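Local coordinates for Tll0287 protein (Thermosynechococcus elongatus, PDB 5B82) that binds a covalently attached heme c in a PAS-like domain and probably works in redox sensing or electron transfer linked to photosynthesis, at residues V137-L142 against F167-L172; G128-R133 against A177-Q182; G47-L52 against K65-P70; A143-K148 against D162-F167. One frame throughout, in Å; residues are numbered along the deposited sequence.

Contact 1: residues V137-L142 against F167-L172. With HEC (heme c), chain B.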
# COMPACT_ATOMS: atom_id res chain seq x y z
N VAL A 137 -7.27 -6.04 3.49
CA VAL A 137 -8.25 -6.08 2.43
C VAL A 137 -9.66 -5.87 2.99
O VAL A 137 -10.07 -6.62 3.87
CB VAL A 137 -8.20 -7.43 1.70
CG1 VAL A 137 -9.32 -7.53 0.67
CG2 VAL A 137 -6.84 -7.63 1.05
N GLN A 138 -10.37 -4.86 2.51
CA GLN A 138 -11.82 -4.72 2.79
C GLN A 138 -12.66 -5.20 1.60
O GLN A 138 -12.12 -5.48 0.53
CB GLN A 138 -12.21 -3.28 3.13
CG GLN A 138 -11.66 -2.78 4.45
CD GLN A 138 -10.31 -2.14 4.30
OE1 GLN A 138 -10.06 -1.44 3.32
NE2 GLN A 138 -9.42 -2.38 5.25
N ALA A 139 -13.98 -5.28 1.79
CA ALA A 139 -14.88 -5.78 0.76
C ALA A 139 -14.82 -5.00 -0.55
O ALA A 139 -14.87 -5.59 -1.62
CB ALA A 139 -16.34 -5.82 1.28
N SER A 140 -14.72 -3.68 -0.46
CA SER A 140 -14.70 -2.83 -1.64
C SER A 140 -13.54 -3.22 -2.56
O SER A 140 -13.68 -3.27 -3.78
CB SER A 140 -14.58 -1.36 -1.23
OG SER A 140 -13.42 -1.14 -0.44
N CYS A 141 -12.40 -3.52 -1.94
CA CYS A 141 -11.17 -3.82 -2.67
C CYS A 141 -11.35 -4.99 -3.63
O CYS A 141 -10.72 -5.04 -4.70
CB CYS A 141 -10.04 -4.11 -1.69
SG CYS A 141 -10.01 -3.01 -0.27
N LEU A 142 -12.23 -5.91 -3.25
CA LEU A 142 -12.46 -7.10 -4.05
C LEU A 142 -13.01 -6.78 -5.43
O LEU A 142 -13.03 -7.65 -6.31
CB LEU A 142 -13.41 -8.07 -3.32
CG LEU A 142 -12.98 -8.56 -1.93
CD1 LEU A 142 -14.06 -9.48 -1.35
CD2 LEU A 142 -11.64 -9.28 -2.00
N PHE A 167 -7.67 -12.14 -3.24
CA PHE A 167 -7.78 -11.79 -1.83
C PHE A 167 -9.17 -12.05 -1.26
O PHE A 167 -10.15 -12.11 -2.00
CB PHE A 167 -7.43 -10.33 -1.61
CG PHE A 167 -6.00 -9.99 -1.88
CD1 PHE A 167 -5.02 -10.21 -0.93
CD2 PHE A 167 -5.63 -9.44 -3.09
CE1 PHE A 167 -3.71 -9.89 -1.18
CE2 PHE A 167 -4.31 -9.12 -3.35
CZ PHE A 167 -3.35 -9.35 -2.39
N ARG A 168 -9.25 -12.21 0.06
CA ARG A 168 -10.52 -12.25 0.76
C ARG A 168 -10.54 -11.14 1.80
O ARG A 168 -9.48 -10.63 2.17
CB ARG A 168 -10.73 -13.60 1.45
CG ARG A 168 -10.88 -14.77 0.51
CD ARG A 168 -11.87 -15.80 1.05
NE ARG A 168 -11.83 -15.93 2.51
CZ ARG A 168 -10.85 -16.54 3.19
NH1 ARG A 168 -9.82 -17.06 2.54
NH2 ARG A 168 -10.91 -16.60 4.51
N VAL A 169 -11.72 -10.76 2.26
CA VAL A 169 -11.85 -9.73 3.29
C VAL A 169 -11.09 -10.15 4.53
O VAL A 169 -11.34 -11.22 5.09
CB VAL A 169 -13.32 -9.49 3.67
CG1 VAL A 169 -13.42 -8.51 4.82
CG2 VAL A 169 -14.09 -8.98 2.47
N GLY A 170 -10.15 -9.31 4.96
CA GLY A 170 -9.35 -9.57 6.14
C GLY A 170 -7.93 -10.00 5.83
O GLY A 170 -7.09 -10.05 6.73
N ASP A 171 -7.66 -10.32 4.57
CA ASP A 171 -6.30 -10.69 4.15
C ASP A 171 -5.30 -9.56 4.35
O ASP A 171 -5.67 -8.39 4.33
CB ASP A 171 -6.28 -11.08 2.67
CG ASP A 171 -6.87 -12.44 2.41
OD1 ASP A 171 -7.46 -13.01 3.35
OD2 ASP A 171 -6.76 -12.92 1.26
N LEU A 172 -4.03 -9.91 4.50
CA LEU A 172 -2.97 -8.90 4.44
C LEU A 172 -2.69 -8.55 2.98
O LEU A 172 -2.24 -9.39 2.20
CB LEU A 172 -1.70 -9.43 5.10
CG LEU A 172 -0.47 -8.53 4.97
CD1 LEU A 172 -0.69 -7.21 5.70
CD2 LEU A 172 0.75 -9.26 5.48
FE HEC B . -5.79 -1.39 -5.31
CHA HEC B . -2.58 -1.20 -6.40
CHB HEC B . -4.60 -2.05 -2.09
CHC HEC B . -8.95 -1.34 -4.08
CHD HEC B . -6.99 -1.14 -8.52
NA HEC B . -3.94 -1.65 -4.42
C1A HEC B . -2.74 -1.39 -5.05
C2A HEC B . -1.68 -1.37 -4.05
C3A HEC B . -2.26 -1.60 -2.87
C4A HEC B . -3.67 -1.79 -3.07
CMA HEC B . -1.57 -1.68 -1.49
CAA HEC B . -0.18 -1.10 -4.31
CBA HEC B . 0.64 -2.39 -4.35
CGA HEC B . 0.52 -3.05 -5.70
O1A HEC B . -0.02 -4.18 -5.78
O2A HEC B . 0.93 -2.43 -6.72
NB HEC B . -6.60 -1.67 -3.45
C1B HEC B . -5.95 -1.87 -2.24
C2B HEC B . -6.93 -1.86 -1.18
C3B HEC B . -8.13 -1.68 -1.73
C4B HEC B . -7.95 -1.54 -3.16
CMB HEC B . -6.63 -2.09 0.32
CAB HEC B . -9.49 -1.60 -0.99
CBB HEC B . -9.55 -0.35 -0.09
NC HEC B . -7.62 -1.30 -6.15
C1C HEC B . -8.81 -1.24 -5.45
C2C HEC B . -9.86 -0.89 -6.38
C3C HEC B . -9.35 -0.97 -7.63
C4C HEC B . -7.91 -1.14 -7.49
CMC HEC B . -11.36 -0.93 -6.00
CAC HEC B . -10.11 -0.81 -8.97
CBC HEC B . -10.86 0.53 -9.14
ND HEC B . -4.94 -1.27 -7.17
C1D HEC B . -5.63 -1.03 -8.35
C2D HEC B . -4.68 -0.65 -9.38
C3D HEC B . -3.31 -0.68 -8.70
C4D HEC B . -3.57 -1.07 -7.34
CMD HEC B . -4.97 -0.29 -10.85
CAD HEC B . -1.94 -0.35 -9.32
CBD HEC B . -1.77 1.15 -9.10
CGD HEC B . -0.38 1.62 -9.47
O1D HEC B . -0.01 1.52 -10.66
O2D HEC B . 0.34 2.09 -8.57
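Val137 brings one methyl, CG2, obliquely to the ring of Phe167, 3.7 Å from its CD1, and the two side chains cross at about a right angle. At the edge of that ring, in its plane, lie the carbonyl oxygens of His145 and Ala164, while Lys92 makes a cation-pi contact with it. The carboxylate of Asp171 is the other flat group: Arg168 N reaches Asp171 OD2 from above the carboxylate plane at 2.9 Å, bracing the type II turn from Arg168 to Asp171. Val137 grips this turn through its backbone as well. Its N donates to Asp171 O (3.0 Å), and its O accepts from Gly170 N (2.9 Å). The other methyl, CG1, is anti to the backbone N (chi1 175°) and sits 3.4 Å from Arg168 O. An alanine here would probably open a gap between the turn and the Phe167 ring, leaving that ring less firmly fixed. Further on, Leu142 CD1 meets Val169 CG2 at 3.9 Å. One residue before Leu142 in the chain, Cys141, the first cysteine of the CXXCH heme-attachment motif, is bonded through SG to heme CAB at 1.7 Å. The loops meet just beyond the neighbouring strands 128-136 and 172-181; Val137 and Phe167 both touch Arg173 of the latter, while Gln138 and Ser140 touch helix 28-49 at Ile46 and Ala49.

Contact 2: residues G128-R133 against A177-Q182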
# COMPACT_ATOMS: atom_id res chain seq x y z
N GLY A 128 18.63 4.32 8.44
CA GLY A 128 17.88 5.40 9.05
C GLY A 128 16.69 4.87 9.84
O GLY A 128 16.78 3.80 10.45
N VAL A 129 15.61 5.64 9.85
CA VAL A 129 14.36 5.25 10.51
C VAL A 129 13.34 4.77 9.48
O VAL A 129 13.11 5.43 8.47
CB VAL A 129 13.76 6.44 11.30
CG1 VAL A 129 12.61 5.98 12.12
CG2 VAL A 129 14.80 7.05 12.20
N HIS A 130 12.73 3.61 9.73
CA HIS A 130 11.82 3.00 8.77
C HIS A 130 10.48 2.76 9.46
O HIS A 130 10.44 2.12 10.51
CB HIS A 130 12.35 1.64 8.30
CG HIS A 130 13.78 1.66 7.85
ND1 HIS A 130 14.15 1.85 6.54
CD2 HIS A 130 14.93 1.49 8.54
CE1 HIS A 130 15.46 1.79 6.43
NE2 HIS A 130 15.96 1.57 7.63
N TYR A 131 9.40 3.24 8.87
CA TYR A 131 8.07 3.01 9.41
C TYR A 131 7.29 2.18 8.42
O TYR A 131 7.33 2.45 7.21
CB TYR A 131 7.37 4.36 9.63
CG TYR A 131 5.91 4.28 10.09
CD1 TYR A 131 5.58 3.90 11.39
CD2 TYR A 131 4.87 4.63 9.24
CE1 TYR A 131 4.25 3.86 11.83
CE2 TYR A 131 3.52 4.60 9.67
CZ TYR A 131 3.24 4.22 10.96
OH TYR A 131 1.91 4.18 11.39
N PHE A 132 6.59 1.17 8.93
CA PHE A 132 5.78 0.29 8.11
C PHE A 132 4.37 0.28 8.69
O PHE A 132 4.20 0.24 9.89
CB PHE A 132 6.33 -1.13 8.13
CG PHE A 132 7.77 -1.22 7.66
CD1 PHE A 132 8.06 -1.38 6.31
CD2 PHE A 132 8.81 -1.15 8.56
CE1 PHE A 132 9.39 -1.45 5.86
CE2 PHE A 132 10.15 -1.23 8.13
CZ PHE A 132 10.43 -1.38 6.78
N ARG A 133 3.38 0.28 7.81
CA ARG A 133 1.99 0.26 8.26
C ARG A 133 1.23 -0.73 7.40
O ARG A 133 1.20 -0.61 6.17
CB ARG A 133 1.40 1.67 8.22
CG ARG A 133 0.08 1.85 9.05
CD ARG A 133 -1.15 1.65 8.20
NE ARG A 133 -2.38 1.98 8.94
CZ ARG A 133 -3.14 1.09 9.56
NH1 ARG A 133 -2.80 -0.20 9.54
NH2 ARG A 133 -4.25 1.47 10.20
N ALA A 177 5.63 1.66 3.35
CA ALA A 177 7.00 1.69 3.88
C ALA A 177 7.60 3.08 3.71
O ALA A 177 7.64 3.62 2.60
CB ALA A 177 7.86 0.68 3.16
N VAL A 178 8.03 3.67 4.81
CA VAL A 178 8.67 4.98 4.76
C VAL A 178 10.07 4.92 5.36
O VAL A 178 10.27 4.25 6.37
CB VAL A 178 7.86 6.03 5.54
CG1 VAL A 178 8.57 7.38 5.53
CG2 VAL A 178 6.45 6.13 4.98
N THR A 179 11.02 5.60 4.74
CA THR A 179 12.35 5.73 5.32
C THR A 179 12.73 7.19 5.51
O THR A 179 12.64 7.99 4.58
CB THR A 179 13.42 5.04 4.46
OG1 THR A 179 13.21 3.63 4.46
CG2 THR A 179 14.83 5.33 5.01
N ILE A 180 13.13 7.54 6.73
CA ILE A 180 13.80 8.81 6.97
C ILE A 180 15.31 8.53 6.97
O ILE A 180 15.85 8.00 7.94
CB ILE A 180 13.41 9.44 8.31
CG1 ILE A 180 11.88 9.46 8.49
CG2 ILE A 180 14.00 10.85 8.42
CD1 ILE A 180 11.45 9.95 9.85
N PRO A 181 15.98 8.87 5.86
CA PRO A 181 17.38 8.48 5.68
C PRO A 181 18.30 9.00 6.78
O PRO A 181 18.06 10.06 7.33
CB PRO A 181 17.75 9.12 4.34
CG PRO A 181 16.76 10.20 4.13
CD PRO A 181 15.48 9.72 4.77
N GLN A 182 19.33 8.22 7.11
CA GLN A 182 20.34 8.61 8.08
C GLN A 182 21.06 9.90 7.67
O GLN A 182 21.25 10.80 8.48
CB GLN A 182 21.37 7.47 8.24
CG GLN A 182 22.43 7.71 9.29
CD GLN A 182 22.08 7.11 10.65
OE1 GLN A 182 21.90 7.84 11.62
NE2 GLN A 182 22.03 5.78 10.73
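His130 and Thr179 lie side by side, pointing the same way, on two central antiparallel strands of the four-stranded sheet in this PAS-like domain. Thr179 OG1 comes to the edge of the imidazole, near its plane, and is hydrogen-bonded to His130 ND1 at 2.9 Å. The chi1 of -49° sets His130 CG anti to its carbonyl carbon, and Thr179 OG1 takes the equivalent place on its own residue. Next to this pair on the same face, Phe132 CE1 touches Ala177 CB obliquely at 3.8 Å. On the other face Val129 pairs with Ile180 and Tyr131 with Val178, each couple tied by two backbone bonds; the shortest is Ile180 N to Val129 O, 2.7 Å.

A second shell positions these groups. His130 NE2 is hydrogen-bonded to Asp125 OD1, which holds the imidazole from its far nitrogen, and at the strand end Gln182 NE2 bonds to Lys126 O. Phe132 meets the ring of Phe121 and packs on Leu104, Ala108 and Phe112 of helix 103-114. The opposite face, carrying Tyr131, Val178 and Ile180, is covered by helix 28-49, so the sheet is sandwiched between helices. Beside Gln182, Gly128 comes so close to its partner strand that a side chain would collide there, and its CA makes a C-H...O contact with Ile180 O at 3.5 Å.

Contact 3: residues G47-L52 against K65-P70. With HEC (heme c), chain B.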
# COMPACT_ATOMS: atom_id res chain seq x y z
N GLY A 47 -11.46 5.75 1.25
CA GLY A 47 -12.47 6.68 0.79
C GLY A 47 -12.78 6.55 -0.68
O GLY A 47 -13.95 6.56 -1.07
N LEU A 48 -11.75 6.44 -1.52
CA LEU A 48 -12.00 6.29 -2.95
C LEU A 48 -12.70 4.97 -3.27
O LEU A 48 -13.62 4.91 -4.08
CB LEU A 48 -10.70 6.43 -3.76
CG LEU A 48 -10.10 7.84 -3.72
CD1 LEU A 48 -8.74 7.90 -4.40
CD2 LEU A 48 -11.08 8.82 -4.35
N ALA A 49 -12.28 3.90 -2.60
CA ALA A 49 -12.87 2.59 -2.85
C ALA A 49 -14.28 2.44 -2.28
O ALA A 49 -15.03 1.58 -2.73
CB ALA A 49 -11.96 1.49 -2.31
N SER A 50 -14.63 3.27 -1.29
CA SER A 50 -15.89 3.08 -0.54
C SER A 50 -17.19 3.02 -1.34
O SER A 50 -18.16 2.42 -0.90
CB SER A 50 -16.03 4.13 0.57
OG SER A 50 -16.36 5.40 0.02
N THR A 51 -17.22 3.64 -2.51
CA THR A 51 -18.44 3.67 -3.31
C THR A 51 -18.70 2.36 -4.05
O THR A 51 -19.77 2.18 -4.63
CB THR A 51 -18.42 4.81 -4.35
OG1 THR A 51 -17.16 4.81 -5.03
CG2 THR A 51 -18.62 6.15 -3.66
N LEU A 52 -17.74 1.45 -4.02
CA LEU A 52 -17.85 0.21 -4.78
C LEU A 52 -18.25 -0.96 -3.87
O LEU A 52 -17.80 -1.05 -2.73
CB LEU A 52 -16.52 -0.10 -5.48
CG LEU A 52 -15.74 1.11 -6.03
CD1 LEU A 52 -14.38 0.70 -6.58
CD2 LEU A 52 -16.53 1.86 -7.10
N LYS A 65 -13.00 3.74 -12.25
CA LYS A 65 -12.65 4.82 -11.34
C LYS A 65 -11.22 4.64 -10.83
O LYS A 65 -10.80 3.52 -10.53
CB LYS A 65 -13.62 4.82 -10.16
CG LYS A 65 -13.32 5.78 -9.03
CD LYS A 65 -14.29 5.54 -7.87
CE LYS A 65 -14.13 6.59 -6.76
NZ LYS A 65 -15.05 6.35 -5.61
N ALA A 66 -10.48 5.74 -10.73
CA ALA A 66 -9.14 5.71 -10.17
C ALA A 66 -9.24 5.55 -8.66
O ALA A 66 -9.91 6.32 -7.98
CB ALA A 66 -8.38 6.97 -10.53
N VAL A 67 -8.58 4.53 -8.14
CA VAL A 67 -8.62 4.29 -6.71
C VAL A 67 -7.20 4.27 -6.15
O VAL A 67 -6.86 5.08 -5.29
CB VAL A 67 -9.39 3.00 -6.39
CG1 VAL A 67 -9.14 2.56 -4.95
CG2 VAL A 67 -10.90 3.18 -6.67
N CYS A 68 -6.37 3.38 -6.67
CA CYS A 68 -5.05 3.18 -6.09
C CYS A 68 -3.92 3.98 -6.76
O CYS A 68 -2.94 4.32 -6.11
CB CYS A 68 -4.71 1.68 -6.05
SG CYS A 68 -5.73 0.69 -4.91
N ALA A 69 -4.06 4.30 -8.05
CA ALA A 69 -3.06 5.13 -8.73
C ALA A 69 -2.79 6.48 -8.03
O ALA A 69 -1.62 6.85 -7.80
CB ALA A 69 -3.41 5.33 -10.21
N PRO A 70 -3.87 7.22 -7.67
CA PRO A 70 -3.61 8.47 -6.93
C PRO A 70 -2.93 8.26 -5.58
O PRO A 70 -2.28 9.18 -5.09
CB PRO A 70 -5.02 9.06 -6.74
CG PRO A 70 -5.96 7.97 -7.03
CD PRO A 70 -5.29 7.10 -8.03
FE HEC B . -5.79 -1.39 -5.31
CHA HEC B . -2.58 -1.20 -6.40
CHB HEC B . -4.60 -2.05 -2.09
CHC HEC B . -8.95 -1.34 -4.08
CHD HEC B . -6.99 -1.14 -8.52
NA HEC B . -3.94 -1.65 -4.42
C1A HEC B . -2.74 -1.39 -5.05
C2A HEC B . -1.68 -1.37 -4.05
C3A HEC B . -2.26 -1.60 -2.87
C4A HEC B . -3.67 -1.79 -3.07
CMA HEC B . -1.57 -1.68 -1.49
CAA HEC B . -0.18 -1.10 -4.31
CBA HEC B . 0.64 -2.39 -4.35
CGA HEC B . 0.52 -3.05 -5.70
O1A HEC B . -0.02 -4.18 -5.78
O2A HEC B . 0.93 -2.43 -6.72
NB HEC B . -6.60 -1.67 -3.45
C1B HEC B . -5.95 -1.87 -2.24
C2B HEC B . -6.93 -1.86 -1.18
C3B HEC B . -8.13 -1.68 -1.73
C4B HEC B . -7.95 -1.54 -3.16
CMB HEC B . -6.63 -2.09 0.32
CAB HEC B . -9.49 -1.60 -0.99
CBB HEC B . -9.55 -0.35 -0.09
NC HEC B . -7.62 -1.30 -6.15
C1C HEC B . -8.81 -1.24 -5.45
C2C HEC B . -9.86 -0.89 -6.38
C3C HEC B . -9.35 -0.97 -7.63
C4C HEC B . -7.91 -1.14 -7.49
CMC HEC B . -11.36 -0.93 -6.00
CAC HEC B . -10.11 -0.81 -8.97
CBC HEC B . -10.86 0.53 -9.14
ND HEC B . -4.94 -1.27 -7.17
C1D HEC B . -5.63 -1.03 -8.35
C2D HEC B . -4.68 -0.65 -9.38
C3D HEC B . -3.31 -0.68 -8.70
C4D HEC B . -3.57 -1.07 -7.34
CMD HEC B . -4.97 -0.29 -10.85
CAD HEC B . -1.94 -0.35 -9.32
CBD HEC B . -1.77 1.15 -9.10
CGD HEC B . -0.38 1.62 -9.47
O1D HEC B . -0.01 1.52 -10.66
O2D HEC B . 0.34 2.09 -8.57
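Lys65 and Thr51 cross at about a right angle, with the ammonium of the lysine brought to the threonine hydroxyl. The lysine chain is fully extended, with CG anti to the backbone N (chi1 173°), and NZ donates to Thr51 OG1 at 2.7 Å. The same NZ donates to Leu48 O, in the carbonyl plane and on a lone pair; the modelled 2.5 Å is short, so its exact value is doubtful. Two bonds thus hold the ammonium near the C-terminal end of helix 28-49, whose dipole would probably suit the positive charge. An alanine in place of Lys65 would probably leave Leu48 O and Thr51 OG1 without this shared donor and weaken the tie between this turn and the loop.

Leu48 turns its CD1 to the ring of Pro70, 3.8 Å from CG, and the two side chains cross obliquely. CD1 also lies 3.5 Å from Val67 O, a carbonyl buried here with no polar partner in the model. Val67 is wedged between helix and heme: CG1 touches Ala49 CB at 4.0 Å, and CG2 meets the heme CBC at 3.6 Å. Leu52 CD1 reaches the heme methyl CMC at 3.5 Å. This apolar wall leads straight to Cys68, whose SG binds the heme iron at 2.1 Å, with His145 as the other axial ligand: the His/Cys-ligated heme c site of this PAS-like protein.

Contact 4: residues A143-K148 against D162-F167. With HEC (heme c), chain B.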
# COMPACT_ATOMS: atom_id res chain seq x y z
N ALA A 143 -13.46 -5.54 -5.64
CA ALA A 143 -13.88 -5.12 -6.97
C ALA A 143 -12.75 -5.25 -7.99
O ALA A 143 -13.00 -5.53 -9.16
CB ALA A 143 -14.40 -3.68 -6.95
N CYS A 144 -11.50 -5.07 -7.55
CA CYS A 144 -10.36 -5.07 -8.48
C CYS A 144 -9.23 -5.99 -8.05
O CYS A 144 -8.31 -6.26 -8.83
CB CYS A 144 -9.80 -3.65 -8.67
SG CYS A 144 -10.98 -2.39 -9.21
N HIS A 145 -9.28 -6.45 -6.81
CA HIS A 145 -8.29 -7.36 -6.27
C HIS A 145 -8.94 -8.67 -5.80
O HIS A 145 -8.32 -9.45 -5.08
CB HIS A 145 -7.57 -6.71 -5.09
CG HIS A 145 -6.80 -5.47 -5.44
ND1 HIS A 145 -5.67 -5.50 -6.22
CD2 HIS A 145 -6.97 -4.18 -5.07
CE1 HIS A 145 -5.18 -4.28 -6.33
NE2 HIS A 145 -5.95 -3.46 -5.64
N GLY A 146 -10.19 -8.88 -6.21
CA GLY A 146 -10.90 -10.10 -5.88
C GLY A 146 -10.58 -11.22 -6.86
O GLY A 146 -9.42 -11.48 -7.14
N ALA A 147 -11.62 -11.86 -7.38
CA ALA A 147 -11.43 -12.98 -8.30
C ALA A 147 -10.63 -12.55 -9.52
O ALA A 147 -10.85 -11.48 -10.08
CB ALA A 147 -12.78 -13.57 -8.73
N LYS A 148 -9.68 -13.40 -9.92
CA LYS A 148 -8.80 -13.12 -11.05
C LYS A 148 -9.62 -12.89 -12.31
O LYS A 148 -9.32 -12.00 -13.10
CB LYS A 148 -7.83 -14.27 -11.26
CG LYS A 148 -6.83 -14.05 -12.39
CD LYS A 148 -5.92 -15.26 -12.58
CE LYS A 148 -4.94 -15.05 -13.72
NZ LYS A 148 -4.07 -16.25 -13.91
N ASP A 162 0.50 -8.83 -13.27
CA ASP A 162 -0.31 -8.62 -12.07
C ASP A 162 -0.40 -9.88 -11.22
O ASP A 162 -0.51 -10.99 -11.74
CB ASP A 162 -1.72 -8.15 -12.46
CG ASP A 162 -2.61 -7.91 -11.26
OD1 ASP A 162 -3.78 -8.34 -11.29
OD2 ASP A 162 -2.14 -7.28 -10.28
N ARG A 163 -0.34 -9.70 -9.90
CA ARG A 163 -0.55 -10.79 -8.95
C ARG A 163 -1.52 -10.37 -7.85
O ARG A 163 -1.86 -11.15 -6.97
CB ARG A 163 0.78 -11.23 -8.32
CG ARG A 163 1.83 -11.70 -9.32
CD ARG A 163 2.11 -13.20 -9.22
NE ARG A 163 1.05 -14.01 -9.81
CZ ARG A 163 1.10 -15.34 -9.94
NH1 ARG A 163 2.17 -16.00 -9.51
NH2 ARG A 163 0.09 -16.01 -10.48
N ALA A 164 -1.96 -9.12 -7.91
CA ALA A 164 -2.80 -8.55 -6.85
C ALA A 164 -4.27 -8.95 -6.95
O ALA A 164 -5.16 -8.10 -7.02
CB ALA A 164 -2.66 -7.02 -6.83
N TYR A 165 -4.52 -10.26 -6.94
CA TYR A 165 -5.89 -10.78 -6.97
C TYR A 165 -6.02 -11.99 -6.06
O TYR A 165 -5.03 -12.46 -5.51
CB TYR A 165 -6.31 -11.16 -8.40
CG TYR A 165 -5.34 -12.10 -9.10
CD1 TYR A 165 -4.41 -11.62 -10.01
CD2 TYR A 165 -5.37 -13.47 -8.85
CE1 TYR A 165 -3.52 -12.47 -10.64
CE2 TYR A 165 -4.49 -14.33 -9.49
CZ TYR A 165 -3.57 -13.82 -10.38
OH TYR A 165 -2.69 -14.67 -11.02
N GLY A 166 -7.24 -12.48 -5.92
CA GLY A 166 -7.51 -13.66 -5.12
C GLY A 166 -7.54 -13.40 -3.63
O GLY A 166 -7.43 -14.33 -2.84
N PHE A 167 -7.67 -12.14 -3.24
CA PHE A 167 -7.78 -11.79 -1.83
C PHE A 167 -9.17 -12.05 -1.26
O PHE A 167 -10.15 -12.11 -2.00
CB PHE A 167 -7.43 -10.33 -1.61
CG PHE A 167 -6.00 -9.99 -1.88
CD1 PHE A 167 -5.02 -10.21 -0.93
CD2 PHE A 167 -5.63 -9.44 -3.09
CE1 PHE A 167 -3.71 -9.89 -1.18
CE2 PHE A 167 -4.31 -9.12 -3.35
CZ PHE A 167 -3.35 -9.35 -2.39
FE HEC B . -5.79 -1.39 -5.31
CHA HEC B . -2.58 -1.20 -6.40
CHB HEC B . -4.60 -2.05 -2.09
CHC HEC B . -8.95 -1.34 -4.08
CHD HEC B . -6.99 -1.14 -8.52
NA HEC B . -3.94 -1.65 -4.42
C1A HEC B . -2.74 -1.39 -5.05
C2A HEC B . -1.68 -1.37 -4.05
C3A HEC B . -2.26 -1.60 -2.87
C4A HEC B . -3.67 -1.79 -3.07
CMA HEC B . -1.57 -1.68 -1.49
CAA HEC B . -0.18 -1.10 -4.31
CBA HEC B . 0.64 -2.39 -4.35
CGA HEC B . 0.52 -3.05 -5.70
O1A HEC B . -0.02 -4.18 -5.78
O2A HEC B . 0.93 -2.43 -6.72
NB HEC B . -6.60 -1.67 -3.45
C1B HEC B . -5.95 -1.87 -2.24
C2B HEC B . -6.93 -1.86 -1.18
C3B HEC B . -8.13 -1.68 -1.73
C4B HEC B . -7.95 -1.54 -3.16
CMB HEC B . -6.63 -2.09 0.32
CAB HEC B . -9.49 -1.60 -0.99
CBB HEC B . -9.55 -0.35 -0.09
NC HEC B . -7.62 -1.30 -6.15
C1C HEC B . -8.81 -1.24 -5.45
C2C HEC B . -9.86 -0.89 -6.38
C3C HEC B . -9.35 -0.97 -7.63
C4C HEC B . -7.91 -1.14 -7.49
CMC HEC B . -11.36 -0.93 -6.00
CAC HEC B . -10.11 -0.81 -8.97
CBC HEC B . -10.86 0.53 -9.14
ND HEC B . -4.94 -1.27 -7.17
C1D HEC B . -5.63 -1.03 -8.35
C2D HEC B . -4.68 -0.65 -9.38
C3D HEC B . -3.31 -0.68 -8.70
C4D HEC B . -3.57 -1.07 -7.34
CMD HEC B . -4.97 -0.29 -10.85
CAD HEC B . -1.94 -0.35 -9.32
CBD HEC B . -1.77 1.15 -9.10
CGD HEC B . -0.38 1.62 -9.47
O1D HEC B . -0.01 1.52 -10.66
O2D HEC B . 0.34 2.09 -8.57
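His145 carries CG anti to its carbonyl carbon (chi1 -63°), and its imidazole bridges Ala164 and the heme. Tyr165 has the rarer setting, CG between the backbone N and the carbonyl carbon (chi1 53°), and its ring lies beside the fully extended chain of Lys148. The lysine methylenes run over one face of that ring; CG stands 3.7 Å from its centroid in a CH-pi contact. Tyr165 OH accepts from Arg163 NH2 at 3.1 Å.

His145 NE2 binds the heme iron at 2.1 Å, while ND1 donates to Ala164 O at 2.8 Å, the oxygen lying in the ring plane. This second bond fixes the rotation of the imidazole and would tend to strengthen its donation to the iron. The backbones are pinned by Gly166 N to Gly146 O, 2.7 Å, and by a weak bond from Phe167 N to His145 O. Cys144 SG, bonded to heme CAC at 1.8 Å, makes the second thioether of the CXXCH motif, whose histidine is the next residue. Asp162 OD2 accepts from Ala164 N in an Asx turn and salt-bridges Arg94. The contact joins helix 142-145 to the loop between helix 153-158 and strand 172-181, and Arg173 of that strand touches His145 and Ala164.

Contacts 1, 3 and 4 surround the heme, whereas contact 2 lies on the opposite side of the chain's centre from contact 1, their centres about 26 Å apart. Contact 4 is mostly buried; the others are partly buried, with contact 1 reaching the surface at its turn. Contacts 1 and 4 share Phe167 and hold the two thioether links, and contacts 3 and 4 supply the two axial ligands from different parts of the chain. Contact 2 joins the strands that lead into and out of this region, and its chemistry is regular strand pairing. Round the heme, by contrast, loops are fastened by scattered backbone bonds, a lysine grip and apolar side chains.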